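Local coordinates for protein putative methylase (PDB 3LDU) that is probably an rRNA guanine methyltransferase, with a THUMP domain and a Rossmann-like methyltransferase domain that binds GTP in the crystal, at residues L28-I33 / I49-M54. Numbering follows the deposited sequence.
Sequences LGYEII and IAKSNM
Residues 28-33 lead from the end of helix 18-27 into strand 31-36, passing helix 48-55, which holds residues 49-54. The backbones stay well apart: the closest CA atoms, of Leu28 and Lys51, are separated by 7.8 Å, and side chains bridge the gap. Gly29, at positive phi (95°), ends the preceding helix in a Schellman motif, after which Tyr30 directs its side chain toward helix 48-55. Lys51 has the largest share of the contact. Its chain is extended except for a bend at chi3 (55°), which brings the ammonium group back to the helix end. There Lys51 NZ donates to Leu28 O at 3.1 Å, lying in the carbonyl plane with a C=O...N angle of 147°. The Tyr30 side chain crosses the lysine chain obliquely, its hydroxyl resting against the methylenes, with Tyr30 OH 3.3 Å from Lys51 CE and 3.4 Å from Lys51 CD. That hydroxyl is hydrogen-bonded to Asp45, and the side chain also packs on Ile25 of helix 18-27. Leu28 O also sits over the centre of the Tyr30 ring, 4.1 Å above its plane. Beside this polar group, Leu28 points CD1 at the helix backbone, 4.2 Å from Ser52 CA, and Ser52 OG approaches Tyr30 CE2 at 4.2 Å while bonding to Gly48 O within its own helix. The contact thus joins the two helices of the ferredoxin-like N-terminal domain around the entry to its edge strand. Leu28 O, at the C-terminal end of a helix, is likely to be a good acceptor for a positive charge, and Asp45, bonded to the Tyr30 hydroxyl, may add to the negative potential around the ammonium.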
loop_
_atom_site.group_PDB
_atom_site.type_symbol
_atom_site.label_atom_id
_atom_site.label_comp_id
_atom_site.label_asym_id
_atom_site.label_seq_id
_atom_site.Cartn_x
_atom_site.Cartn_y
_atom_site.Cartn_z
ATOM N N LEU A 28 8.030 -7.657 10.944
ATOM C CA LEU A 28 9.176 -8.180 10.182
ATOM C C LEU A 28 10.435 -8.190 11.038
ATOM O O LEU A 28 11.469 -8.725 10.629
ATOM C CB LEU A 28 9.430 -7.357 8.915
ATOM C CG LEU A 28 8.374 -7.412 7.814
ATOM C CD1 LEU A 28 8.833 -6.589 6.610
ATOM C CD2 LEU A 28 8.144 -8.849 7.416
ATOM N N GLY A 29 10.351 -7.586 12.221
ATOM C CA GLY A 29 11.471 -7.566 13.144
ATOM C C GLY A 29 12.328 -6.324 13.050
ATOM O O GLY A 29 13.411 -6.269 13.633
ATOM N N TYR A 30 11.849 -5.308 12.340
ATOM C CA TYR A 30 12.685 -4.122 12.102
ATOM C C TYR A 30 12.390 -2.947 13.018
ATOM O O TYR A 30 11.262 -2.762 13.486
ATOM C CB TYR A 30 12.604 -3.670 10.643
ATOM C CG TYR A 30 13.068 -4.726 9.670
ATOM C CD1 TYR A 30 14.224 -5.454 9.919
ATOM C CD2 TYR A 30 12.358 -4.993 8.499
ATOM C CE1 TYR A 30 14.664 -6.419 9.045
ATOM C CE2 TYR A 30 12.795 -5.960 7.611
ATOM C CZ TYR A 30 13.950 -6.669 7.894
ATOM O OH TYR A 30 14.416 -7.633 7.033
ATOM N N GLU A 31 13.428 -2.152 13.253
ATOM C CA GLU A 31 13.353 -0.989 14.117
ATOM C C GLU A 31 12.829 0.230 13.365
ATOM O O GLU A 31 13.380 0.621 12.332
ATOM C CB GLU A 31 14.744 -0.687 14.683
ATOM C CG GLU A 31 14.780 0.499 15.632
ATOM C CD GLU A 31 16.195 0.922 15.992
ATOM O OE1 GLU A 31 17.156 0.370 15.408
ATOM O OE2 GLU A 31 16.342 1.811 16.854
ATOM N N ILE A 32 11.775 0.839 13.890
ATOM C CA ILE A 32 11.260 2.090 13.331
ATOM C C ILE A 32 12.026 3.306 13.846
ATOM O O ILE A 32 12.094 3.544 15.053
ATOM C CB ILE A 32 9.767 2.249 13.622
ATOM C CG1 ILE A 32 8.998 1.134 12.905
ATOM C CG2 ILE A 32 9.271 3.630 13.183
ATOM C CD1 ILE A 32 7.538 1.153 13.136
ATOM N N ILE A 33 12.598 4.070 12.916
ATOM C CA ILE A 33 13.430 5.220 13.239
ATOM C C ILE A 33 12.624 6.509 13.333
ATOM O O ILE A 33 12.863 7.341 14.207
ATOM C CB ILE A 33 14.537 5.406 12.154
ATOM C CG1 ILE A 33 15.560 4.283 12.258
ATOM C CG2 ILE A 33 15.193 6.768 12.281
ATOM C CD1 ILE A 33 15.913 3.942 13.695
ATOM N N ILE A 49 15.611 -5.134 2.147
ATOM C CA ILE A 49 15.041 -4.666 0.887
ATOM C C ILE A 49 14.124 -5.740 0.304
ATOM O O ILE A 49 12.972 -5.464 -0.081
ATOM C CB ILE A 49 16.133 -4.258 -0.125
ATOM C CG1 ILE A 49 16.835 -2.981 0.345
ATOM C CG2 ILE A 49 15.506 -4.006 -1.500
ATOM C CD1 ILE A 49 18.036 -2.570 -0.548
ATOM N N ALA A 50 14.628 -6.973 0.264
ATOM C CA ALA A 50 13.862 -8.110 -0.238
ATOM C C ALA A 50 12.604 -8.367 0.602
ATOM O O ALA A 50 11.490 -8.503 0.076
ATOM C CB ALA A 50 14.745 -9.367 -0.284
ATOM N N LYS A 51 12.784 -8.441 1.916
ATOM C CA LYS A 51 11.661 -8.744 2.809
ATOM C C LYS A 51 10.598 -7.662 2.808
ATOM O O LYS A 51 9.416 -7.970 2.883
ATOM C CB LYS A 51 12.138 -8.977 4.247
ATOM C CG LYS A 51 12.587 -10.413 4.516
ATOM C CD LYS A 51 13.194 -10.557 5.907
ATOM C CE LYS A 51 12.248 -10.065 6.995
ATOM N NZ LYS A 51 12.838 -10.256 8.355
ATOM N N SER A 52 11.016 -6.400 2.742
ATOM C CA SER A 52 10.057 -5.285 2.775
ATOM C C SER A 52 9.186 -5.254 1.527
ATOM O O SER A 52 7.961 -5.141 1.615
ATOM C CB SER A 52 10.792 -3.956 2.959
ATOM O OG SER A 52 11.434 -3.938 4.220
ATOM N N ASN A 53 9.807 -5.372 0.362
ATOM C CA ASN A 53 9.058 -5.479 -0.885
ATOM C C ASN A 53 8.174 -6.722 -0.920
ATOM O O ASN A 53 7.048 -6.685 -1.420
ATOM C CB ASN A 53 10.025 -5.503 -2.082
ATOM C CG ASN A 53 10.514 -4.128 -2.438
ATOM O OD1 ASN A 53 9.739 -3.290 -2.894
ATOM N ND2 ASN A 53 11.804 -3.874 -2.223
HETATM N N MSE A 54 8.675 -7.821 -0.366
HETATM C CA MSE A 54 7.945 -9.088 -0.426
HETATM C C MSE A 54 6.690 -9.073 0.439
HETATM O O MSE A 54 5.637 -9.607 0.046
HETATM C CB MSE A 54 8.844 -10.234 0.033
HETATM C CG MSE A 54 8.184 -11.608 0.021
HETATM SE SE MSE A 54 7.567 -12.171 -1.755
HETATM C CE MSE A 54 9.001 -11.548 -2.817
#